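Local coordinates for uncharacterized protein Atu1872 (PDB 2QNT) that is of unknown function but belongs to the glyoxalase/bleomycin resistance/dioxygenase family and forms a two-chain assembly of paired beta-alpha-beta-beta-beta modules, at residues A[27-32]-A[93-98]; A[77-82]-A[107-112]; A[112-115]-A[121-124]. All blocks are in the same frame, centred on the assembly; numbering follows the deposited sequence.

Contact 1 (A[27-32]-A[93-98])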
loop_
_atom_site.group_PDB
_atom_site.type_symbol
_atom_site.label_atom_id
_atom_site.label_comp_id
_atom_site.label_asym_id
_atom_site.label_seq_id
_atom_site.Cartn_x
_atom_site.Cartn_y
_atom_site.Cartn_z
ATOM N N ARG A 27 1.712 -15.320 -5.363
ATOM C CA ARG A 27 0.894 -16.209 -6.216
ATOM C C ARG A 27 0.775 -17.606 -5.596
ATOM O O ARG A 27 -0.356 -18.103 -5.456
ATOM C CB ARG A 27 1.420 -16.256 -7.671
ATOM C CG ARG A 27 0.447 -16.913 -8.692
ATOM C CD ARG A 27 1.092 -17.069 -10.081
ATOM N NE ARG A 27 2.397 -17.705 -9.942
ATOM C CZ ARG A 27 3.448 -17.522 -10.750
ATOM N NH1 ARG A 27 4.578 -18.160 -10.487
ATOM N NH2 ARG A 27 3.393 -16.723 -11.815
ATOM N N ASP A 28 1.883 -18.227 -5.172
ATOM C CA ASP A 28 1.824 -19.649 -4.675
ATOM C C ASP A 28 1.331 -19.824 -3.253
ATOM O O ASP A 28 0.654 -20.803 -2.930
ATOM C CB ASP A 28 3.186 -20.382 -4.672
ATOM C CG ASP A 28 3.773 -20.596 -6.047
ATOM O OD1 ASP A 28 3.136 -20.193 -7.055
ATOM O OD2 ASP A 28 4.906 -21.135 -6.075
ATOM N N ARG A 29 1.733 -18.914 -2.370
ATOM C CA ARG A 29 1.376 -19.058 -0.976
ATOM C C ARG A 29 0.101 -18.300 -0.698
ATOM O O ARG A 29 -0.788 -18.861 -0.091
ATOM C CB ARG A 29 2.523 -18.687 -0.001
ATOM C CG ARG A 29 3.766 -19.540 -0.104
ATOM C CD ARG A 29 3.461 -21.015 0.055
ATOM N NE ARG A 29 4.651 -21.838 0.163
ATOM C CZ ARG A 29 4.639 -23.158 0.118
ATOM N NH1 ARG A 29 3.497 -23.820 -0.009
ATOM N NH2 ARG A 29 5.774 -23.817 0.228
ATOM N N LEU A 30 0.006 -17.034 -1.135
ATOM C CA LEU A 30 -1.202 -16.256 -0.816
ATOM C C LEU A 30 -2.329 -16.459 -1.809
ATOM O O LEU A 30 -3.451 -16.099 -1.511
ATOM C CB LEU A 30 -0.910 -14.768 -0.664
ATOM C CG LEU A 30 -0.541 -14.392 0.763
ATOM C CD1 LEU A 30 0.677 -15.187 1.221
ATOM C CD2 LEU A 30 -0.332 -12.893 0.844
ATOM N N GLY A 31 -2.079 -17.097 -2.948
ATOM C CA GLY A 31 -3.136 -17.364 -3.904
ATOM C C GLY A 31 -3.588 -16.156 -4.702
ATOM O O GLY A 31 -4.713 -16.123 -5.194
ATOM N N LEU A 32 -2.731 -15.148 -4.850
ATOM C CA LEU A 32 -3.074 -14.012 -5.697
ATOM C C LEU A 32 -2.912 -14.404 -7.152
ATOM O O LEU A 32 -2.171 -15.334 -7.452
ATOM C CB LEU A 32 -2.184 -12.808 -5.382
ATOM C CG LEU A 32 -2.180 -12.295 -3.962
ATOM C CD1 LEU A 32 -1.482 -10.942 -3.932
ATOM C CD2 LEU A 32 -3.618 -12.178 -3.458
ATOM N N ALA A 93 0.534 -20.558 6.977
ATOM C CA ALA A 93 1.346 -20.407 8.191
ATOM C C ALA A 93 2.660 -21.166 8.194
ATOM O O ALA A 93 3.689 -20.625 8.611
ATOM C CB ALA A 93 0.542 -20.793 9.416
ATOM N N PRO A 94 2.668 -22.427 7.735
ATOM C CA PRO A 94 3.965 -23.136 7.782
ATOM C C PRO A 94 5.083 -22.537 6.925
ATOM O O PRO A 94 6.265 -22.879 7.117
ATOM C CB PRO A 94 3.612 -24.536 7.267
ATOM C CG PRO A 94 2.128 -24.626 7.448
ATOM C CD PRO A 94 1.581 -23.286 7.247
ATOM N N HIS A 95 4.728 -21.680 5.976
ATOM C CA HIS A 95 5.691 -21.179 4.990
ATOM C C HIS A 95 6.122 -19.752 5.186
ATOM O O HIS A 95 6.782 -19.157 4.325
ATOM C CB HIS A 95 5.073 -21.344 3.621
ATOM C CG HIS A 95 4.504 -22.709 3.415
ATOM N ND1 HIS A 95 5.280 -23.845 3.471
ATOM C CD2 HIS A 95 3.237 -23.124 3.201
ATOM C CE1 HIS A 95 4.511 -24.906 3.294
ATOM N NE2 HIS A 95 3.269 -24.496 3.122
ATOM N N VAL A 96 5.688 -19.152 6.286
ATOM C CA VAL A 96 5.969 -17.757 6.531
ATOM C C VAL A 96 6.453 -17.619 7.953
ATOM O O VAL A 96 6.231 -18.482 8.785
ATOM C CB VAL A 96 4.710 -16.859 6.307
ATOM C CG1 VAL A 96 4.179 -17.029 4.873
ATOM C CG2 VAL A 96 3.644 -17.150 7.324
ATOM N N GLU A 97 7.150 -16.527 8.213
ATOM C CA GLU A 97 7.435 -16.107 9.555
ATOM C C GLU A 97 6.207 -15.362 10.106
ATOM O O GLU A 97 5.935 -14.224 9.717
ATOM C CB GLU A 97 8.666 -15.215 9.545
ATOM C CG GLU A 97 9.061 -14.818 10.929
ATOM C CD GLU A 97 10.255 -13.925 10.976
ATOM O OE1 GLU A 97 10.928 -13.749 9.926
ATOM O OE2 GLU A 97 10.502 -13.381 12.073
ATOM N N LEU A 98 5.471 -16.002 11.005
ATOM C CA LEU A 98 4.332 -15.376 11.647
ATOM C C LEU A 98 4.771 -14.287 12.606
ATOM O O LEU A 98 5.758 -14.413 13.318
ATOM C CB LEU A 98 3.472 -16.386 12.447
ATOM C CG LEU A 98 2.720 -17.442 11.647
ATOM C CD1 LEU A 98 2.114 -18.523 12.591
ATOM C CD2 LEU A 98 1.649 -16.848 10.795
#

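Contact 2 (A[77-82]-A[107-112])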
loop_
_atom_site.group_PDB
_atom_site.type_symbol
_atom_site.label_atom_id
_atom_site.label_comp_id
_atom_site.label_asym_id
_atom_site.label_seq_id
_atom_site.Cartn_x
_atom_site.Cartn_y
_atom_site.Cartn_z
ATOM N N LEU A 77 1.056 -1.616 6.835
ATOM C CA LEU A 77 0.482 -2.932 6.891
ATOM C C LEU A 77 -0.256 -3.174 5.602
ATOM O O LEU A 77 -0.996 -2.321 5.124
ATOM C CB LEU A 77 -0.499 -3.053 8.067
ATOM C CG LEU A 77 -1.174 -4.394 8.256
ATOM C CD1 LEU A 77 -0.209 -5.514 8.634
ATOM C CD2 LEU A 77 -2.294 -4.288 9.323
ATOM N N LEU A 78 -0.051 -4.347 5.003
ATOM C CA LEU A 78 -0.807 -4.763 3.808
ATOM C C LEU A 78 -1.946 -5.679 4.238
ATOM O O LEU A 78 -1.687 -6.774 4.762
ATOM C CB LEU A 78 0.116 -5.455 2.818
ATOM C CG LEU A 78 1.262 -4.579 2.343
ATOM C CD1 LEU A 78 2.347 -5.407 1.629
ATOM C CD2 LEU A 78 0.750 -3.449 1.473
ATOM N N TYR A 79 -3.191 -5.248 4.041
ATOM C CA TYR A 79 -4.360 -5.886 4.619
ATOM C C TYR A 79 -5.151 -6.598 3.528
ATOM O O TYR A 79 -5.652 -5.981 2.582
ATOM C CB TYR A 79 -5.218 -4.835 5.371
ATOM C CG TYR A 79 -6.530 -5.389 5.860
ATOM C CD1 TYR A 79 -6.592 -6.336 6.855
ATOM C CD2 TYR A 79 -7.710 -4.974 5.308
ATOM C CE1 TYR A 79 -7.780 -6.884 7.253
ATOM C CE2 TYR A 79 -8.938 -5.507 5.719
ATOM C CZ TYR A 79 -8.946 -6.467 6.676
ATOM O OH TYR A 79 -10.130 -7.035 7.145
ATOM N N PHE A 80 -5.289 -7.908 3.722
ATOM C CA PHE A 80 -6.006 -8.836 2.844
ATOM C C PHE A 80 -7.110 -9.523 3.632
ATOM O O PHE A 80 -7.028 -9.672 4.850
ATOM C CB PHE A 80 -5.083 -9.969 2.338
ATOM C CG PHE A 80 -3.911 -9.528 1.483
ATOM C CD1 PHE A 80 -3.900 -9.753 0.137
ATOM C CD2 PHE A 80 -2.760 -8.991 2.031
ATOM C CE1 PHE A 80 -2.834 -9.400 -0.684
ATOM C CE2 PHE A 80 -1.684 -8.675 1.232
ATOM C CZ PHE A 80 -1.718 -8.866 -0.105
ATOM N N GLU A 81 -8.130 -9.969 2.916
ATOM C CA GLU A 81 -9.202 -10.796 3.478
ATOM C C GLU A 81 -9.327 -12.075 2.676
ATOM O O GLU A 81 -9.064 -12.106 1.494
ATOM C CB GLU A 81 -10.550 -10.050 3.485
ATOM C CG GLU A 81 -10.626 -8.959 4.553
ATOM C CD GLU A 81 -11.883 -8.111 4.541
ATOM O OE1 GLU A 81 -12.829 -8.460 3.818
ATOM O OE2 GLU A 81 -11.945 -7.066 5.236
ATOM N N HIS A 82 -9.765 -13.123 3.355
ATOM C CA HIS A 82 -9.988 -14.421 2.739
ATOM C C HIS A 82 -11.341 -14.931 3.195
ATOM O O HIS A 82 -11.699 -14.816 4.361
ATOM C CB HIS A 82 -8.890 -15.401 3.125
ATOM C CG HIS A 82 -8.772 -16.605 2.243
ATOM N ND1 HIS A 82 -9.664 -17.659 2.289
ATOM C CD2 HIS A 82 -7.830 -16.948 1.330
ATOM C CE1 HIS A 82 -9.278 -18.587 1.429
ATOM N NE2 HIS A 82 -8.175 -18.176 0.827
ATOM N N TRP A 107 -11.825 -6.120 17.997
ATOM C CA TRP A 107 -13.057 -5.790 17.289
ATOM C C TRP A 107 -13.822 -7.011 16.773
ATOM O O TRP A 107 -14.801 -6.871 16.043
ATOM C CB TRP A 107 -12.742 -4.846 16.127
ATOM C CG TRP A 107 -11.669 -5.311 15.188
ATOM C CD1 TRP A 107 -11.843 -5.934 13.985
ATOM C CD2 TRP A 107 -10.255 -5.116 15.337
ATOM N NE1 TRP A 107 -10.622 -6.144 13.392
ATOM C CE2 TRP A 107 -9.633 -5.675 14.210
ATOM C CE3 TRP A 107 -9.449 -4.544 16.330
ATOM C CZ2 TRP A 107 -8.258 -5.617 14.007
ATOM C CZ3 TRP A 107 -8.070 -4.545 16.150
ATOM C CH2 TRP A 107 -7.494 -5.078 15.005
ATOM N N GLY A 108 -13.370 -8.207 17.143
ATOM C CA GLY A 108 -14.136 -9.431 16.917
ATOM C C GLY A 108 -13.756 -10.248 15.700
ATOM O O GLY A 108 -14.206 -11.382 15.543
ATOM N N GLN A 109 -12.943 -9.684 14.822
ATOM C CA GLN A 109 -12.507 -10.361 13.605
ATOM C C GLN A 109 -11.302 -11.248 13.882
ATOM O O GLN A 109 -10.382 -10.834 14.574
ATOM C CB GLN A 109 -12.119 -9.300 12.568
ATOM C CG GLN A 109 -11.748 -9.812 11.207
ATOM C CD GLN A 109 -11.082 -8.741 10.360
ATOM O OE1 GLN A 109 -10.672 -7.690 10.861
ATOM N NE2 GLN A 109 -10.999 -8.985 9.058
ATOM N N ARG A 110 -11.297 -12.456 13.316
ATOM C CA ARG A 110 -10.147 -13.348 13.380
ATOM C C ARG A 110 -9.173 -13.048 12.245
ATOM O O ARG A 110 -9.564 -13.053 11.067
ATOM C CB ARG A 110 -10.621 -14.787 13.302
ATOM C CG ARG A 110 -11.535 -15.154 14.448
ATOM C CD ARG A 110 -12.185 -16.479 14.237
ATOM N NE ARG A 110 -11.225 -17.553 14.277
ATOM C CZ ARG A 110 -11.121 -18.526 13.381
ATOM N NH1 ARG A 110 -11.945 -18.581 12.321
ATOM N NH2 ARG A 110 -10.193 -19.459 13.577
ATOM N N VAL A 111 -7.919 -12.766 12.616
ATOM C CA VAL A 111 -6.874 -12.482 11.647
ATOM C C VAL A 111 -5.574 -13.122 12.043
ATOM O O VAL A 111 -5.343 -13.409 13.203
ATOM C CB VAL A 111 -6.643 -10.936 11.456
ATOM C CG1 VAL A 111 -7.983 -10.182 11.461
ATOM C CG2 VAL A 111 -5.703 -10.351 12.483
ATOM N N PHE A 112 -4.673 -13.305 11.076
ATOM C CA PHE A 112 -3.281 -13.608 11.383
ATOM C C PHE A 112 -2.388 -12.636 10.653
ATOM O O PHE A 112 -2.796 -12.011 9.689
ATOM C CB PHE A 112 -2.916 -15.079 11.105
ATOM C CG PHE A 112 -2.999 -15.543 9.668
ATOM C CD1 PHE A 112 -1.837 -15.844 8.956
ATOM C CD2 PHE A 112 -4.209 -15.816 9.080
ATOM C CE1 PHE A 112 -1.895 -16.366 7.671
ATOM C CE2 PHE A 112 -4.259 -16.349 7.791
ATOM C CZ PHE A 112 -3.099 -16.602 7.099
#

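Contact 3 (A[112-115]-A[121-124]). With EPE (4-(2-hydroxyethyl)-1-piperazine ethanesulfonic acid), chain B.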
loop_
_atom_site.group_PDB
_atom_site.type_symbol
_atom_site.label_atom_id
_atom_site.label_comp_id
_atom_site.label_asym_id
_atom_site.label_seq_id
_atom_site.Cartn_x
_atom_site.Cartn_y
_atom_site.Cartn_z
ATOM N N PHE A 112 -4.673 -13.305 11.076
ATOM C CA PHE A 112 -3.281 -13.608 11.383
ATOM C C PHE A 112 -2.388 -12.636 10.653
ATOM O O PHE A 112 -2.796 -12.011 9.689
ATOM C CB PHE A 112 -2.916 -15.079 11.105
ATOM C CG PHE A 112 -2.999 -15.543 9.668
ATOM C CD1 PHE A 112 -1.837 -15.844 8.956
ATOM C CD2 PHE A 112 -4.209 -15.816 9.080
ATOM C CE1 PHE A 112 -1.895 -16.366 7.671
ATOM C CE2 PHE A 112 -4.259 -16.349 7.791
ATOM C CZ PHE A 112 -3.099 -16.602 7.099
ATOM N N ARG A 113 -1.161 -12.475 11.148
ATOM C CA ARG A 113 -0.236 -11.474 10.606
ATOM C C ARG A 113 1.147 -12.108 10.486
ATOM O O ARG A 113 1.521 -12.977 11.286
ATOM C CB ARG A 113 -0.199 -10.240 11.482
ATOM C CG ARG A 113 -1.559 -9.551 11.604
ATOM C CD ARG A 113 -1.482 -8.196 12.283
ATOM N NE ARG A 113 -2.787 -7.528 12.402
ATOM C CZ ARG A 113 -3.520 -7.492 13.508
ATOM N NH1 ARG A 113 -3.144 -8.108 14.629
ATOM N NH2 ARG A 113 -4.662 -6.818 13.547
ATOM N N PHE A 114 1.895 -11.699 9.462
ATOM C CA PHE A 114 3.135 -12.353 9.100
ATOM C C PHE A 114 3.936 -11.464 8.199
ATOM O O PHE A 114 3.473 -10.424 7.753
ATOM C CB PHE A 114 2.873 -13.707 8.437
ATOM C CG PHE A 114 1.972 -13.645 7.239
ATOM C CD1 PHE A 114 2.498 -13.586 5.956
ATOM C CD2 PHE A 114 0.605 -13.695 7.374
ATOM C CE1 PHE A 114 1.680 -13.540 4.861
ATOM C CE2 PHE A 114 -0.214 -13.649 6.256
ATOM C CZ PHE A 114 0.346 -13.576 5.000
ATOM N N TYR A 115 5.147 -11.891 7.889
ATOM C CA TYR A 115 6.032 -11.136 7.008
ATOM C C TYR A 115 6.067 -11.727 5.612
ATOM O O TYR A 115 6.021 -12.953 5.450
ATOM C CB TYR A 115 7.461 -11.158 7.538
ATOM C CG TYR A 115 7.614 -10.494 8.876
ATOM C CD1 TYR A 115 7.471 -9.123 9.024
ATOM C CD2 TYR A 115 7.839 -11.246 10.012
ATOM C CE1 TYR A 115 7.607 -8.517 10.278
ATOM C CE2 TYR A 115 7.960 -10.663 11.250
ATOM C CZ TYR A 115 7.844 -9.293 11.378
ATOM O OH TYR A 115 7.967 -8.702 12.620
ATOM N N ALA A 121 4.914 -6.189 6.451
ATOM C CA ALA A 121 3.926 -6.761 7.335
ATOM C C ALA A 121 2.628 -6.971 6.583
ATOM O O ALA A 121 2.104 -6.043 5.933
ATOM C CB ALA A 121 3.725 -5.857 8.555
ATOM N N ILE A 122 2.106 -8.193 6.677
ATOM C CA ILE A 122 0.848 -8.601 6.058
ATOM C C ILE A 122 -0.148 -9.120 7.077
ATOM O O ILE A 122 0.203 -9.882 7.982
ATOM C CB ILE A 122 1.053 -9.750 5.050
ATOM C CG1 ILE A 122 1.831 -9.266 3.830
ATOM C CG2 ILE A 122 -0.295 -10.322 4.603
ATOM C CD1 ILE A 122 2.346 -10.389 2.977
ATOM N N GLU A 123 -1.401 -8.737 6.882
ATOM C CA GLU A 123 -2.516 -9.292 7.653
ATOM C C GLU A 123 -3.459 -9.967 6.702
ATOM O O GLU A 123 -3.776 -9.416 5.655
ATOM C CB GLU A 123 -3.241 -8.161 8.394
ATOM C CG GLU A 123 -4.489 -8.643 9.131
ATOM C CD GLU A 123 -5.165 -7.587 9.934
ATOM O OE1 GLU A 123 -4.502 -6.617 10.345
ATOM O OE2 GLU A 123 -6.393 -7.755 10.106
ATOM N N VAL A 124 -3.908 -11.166 7.104
ATOM C CA VAL A 124 -4.999 -11.863 6.439
ATOM C C VAL A 124 -6.095 -12.034 7.463
ATOM O O VAL A 124 -5.919 -12.728 8.459
ATOM C CB VAL A 124 -4.556 -13.198 5.834
ATOM C CG1 VAL A 124 -5.754 -13.982 5.291
ATOM C CG2 VAL A 124 -3.489 -13.008 4.765
HETATM N N1 EPE B . -10.968 -3.006 10.359
HETATM C C2 EPE B . -10.442 -3.938 9.362
HETATM C C3 EPE B . -9.048 -3.511 9.010
HETATM N N4 EPE B . -8.144 -3.557 10.174
HETATM C C5 EPE B . -8.668 -2.630 11.174
HETATM C C6 EPE B . -10.093 -2.994 11.555
HETATM C C7 EPE B . -6.776 -3.241 9.827
HETATM C C8 EPE B . -5.773 -3.386 10.949
HETATM O O8 EPE B . -5.838 -4.652 11.533
HETATM C C9 EPE B . -12.319 -3.503 10.668
HETATM C C10 EPE B . -13.013 -2.597 11.653
HETATM S S EPE B . -14.728 -3.085 11.854
HETATM O O1S EPE B . -14.676 -4.428 12.412
HETATM O O2S EPE B . -15.293 -3.063 10.514
HETATM O O3S EPE B . -15.244 -2.069 12.744
#

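Contact 1 (A[27-32]-A[93-98])
Two similar first torsions bring Arg29 and His95 face to face: in each, CG stands anti to the carbonyl carbon and beside the backbone N (chi1 -62° in Arg29). A bend in Arg29 at chi2 (-55°) then turns the rest of the chain so that its flat end is presented to the imidazole. The result is a worked example of an arginine–histidine stack. The guanidinium lies flat on the ring, with planes only 3° apart and centres separated by 3.3 Å. Arg29 CZ sits over the middle of the imidazole, while Arg29 NH1 comes 3.2 Å from His95 NE2 and Arg29 NH2 lies 3.3 Å from His95 ND1. Nearness here does not mean hydrogen bonding, because the N-H bonds run along the ring face rather than at it. On the other face of the imidazole, CB of Pro94 is 4.0 Å above the plane of the His95 ring, which is thus held between a proline and a guanidinium. The stack joins the C-terminal part of helix 19-29 to the 3-10 turn that follows helix 85-92. Beneath it, Leu30 and Val96 both pack on Phe114 of strand 110-115. Stacking of this kind leaves the edges of both groups available to other polar partners, and at this surface position a neutral imidazole would probably suit the arginine better than a protonated one.

Contact 2 (A[77-82]-A[107-112])
Gln109 and Tyr79 bury the most surface here, and they meet through a single nearly straight hydrogen bond. Gln109 NE2 gives a hydrogen to Tyr79 OH at 2.9 Å, with an N-H...O angle of 170°. The two side chains arrive from opposite directions. The hydroxyl lies in the plane of the amide, whereas the amide and the phenol ring are turned 74° from each other. Gln109 reaches this far because its CG stands anti to the backbone N (chi1 -175°) and the chain stays extended beyond it.

The example shows how a hydroxyl can relay a polar chain. Having accepted from the amide, Tyr79 OH donates to Glu81 OE2 at 2.6 Å, meeting the carboxylate on its anti side. At the other end of the amide, Trp107 NE1 binds Gln109 OE1 at 3.0 Å, in the carbonyl plane and on a lone pair, which fixes the rotation of the amide group. Gln109 NE2 also bonds to the backbone O of Glu126, so both ends of the buried amide are satisfied.

Strand 121-126 runs between strands 76-82 and 110-115, and the polar chain crosses over it on the face that carries Glu123. Helix 85-92 packs against Phe112 on the other face, and beyond strand 76-82 the sheet continues antiparallel into a strand of the second subunit.

Contact 3 (A[112-115]-A[121-124])
One face of the Phe114 ring rests on Ile122, whose CB stands 3.8 Å above the ring plane and offset toward the rim, while CG2 of Val124 approaches the ring at its edge. The Phe112 ring meets Val124 over a face in the same CH-pi manner, with Val124 CB 4.1 Å from the ring centroid. Both phenylalanines hold CG between the backbone N and the carbonyl carbon (chi1 64° and 55°), which lays the rings over their cross-strand neighbours.

On the opposite side of the sheet lie the charged groups of Arg113 and Glu123. They run side by side, but guanidinium and carboxylate stand 86° apart. Arg113 NE forms a salt bridge to Glu123 OE1 at 2.8 Å: the oxygen lies near the guanidinium plane, yet the N-H comes from above the carboxylate plane. A weak bond from Arg113 NH2 reaches the same oxygen. Hydroxyl O8 of a bound HEPES molecule, probably from the crystallisation liquor, completes the triangle, donating to Glu123 OE1 at 2.7 Å and accepting from Arg113 NH2 at 3.2 Å. Two good donors and one weak one therefore converge on Glu123 OE1, while His100 and Gln105 engage Arg113 NH1.

Backbone bonds pair Phe112 with Val124 and Phe114 with Ile122. The arrangement is a textbook antiparallel beta hairpin, with Phe112, Phe114, Ile122 and Val124 on the face toward the helices and Arg113 and Glu123 on the other, which in the glyoxalase fold is commonly the concave, ligand-binding side; HEPES probably marks that pocket here.

Overall arrangement
Contacts 2 and 3 lie in one sheet (strands 76-82, 121-126, 110-115 and 98-104), whereas contact 1 joins helix 19-29 to the loop leading into that sheet. Contact 1 is a surface contact beside the helices, its centre about 10 Å from that of contact 3, and the two meet where Glu97 O approaches Tyr115 N at 3.1 Å. Contacts 2 and 3 have centres about 8 Å apart and share Phe112. Their strands are knitted together through Phe80 N and Glu123 O, 2.9 Å apart. The Tyr79 ring, whose CE1 is 3.3 Å from Glu123 OE2, borders the pocket holding HEPES; the nearest atoms of the Tyr79 side chain and the bound EPE are about 4 Å apart. All three contacts also touch the second subunit.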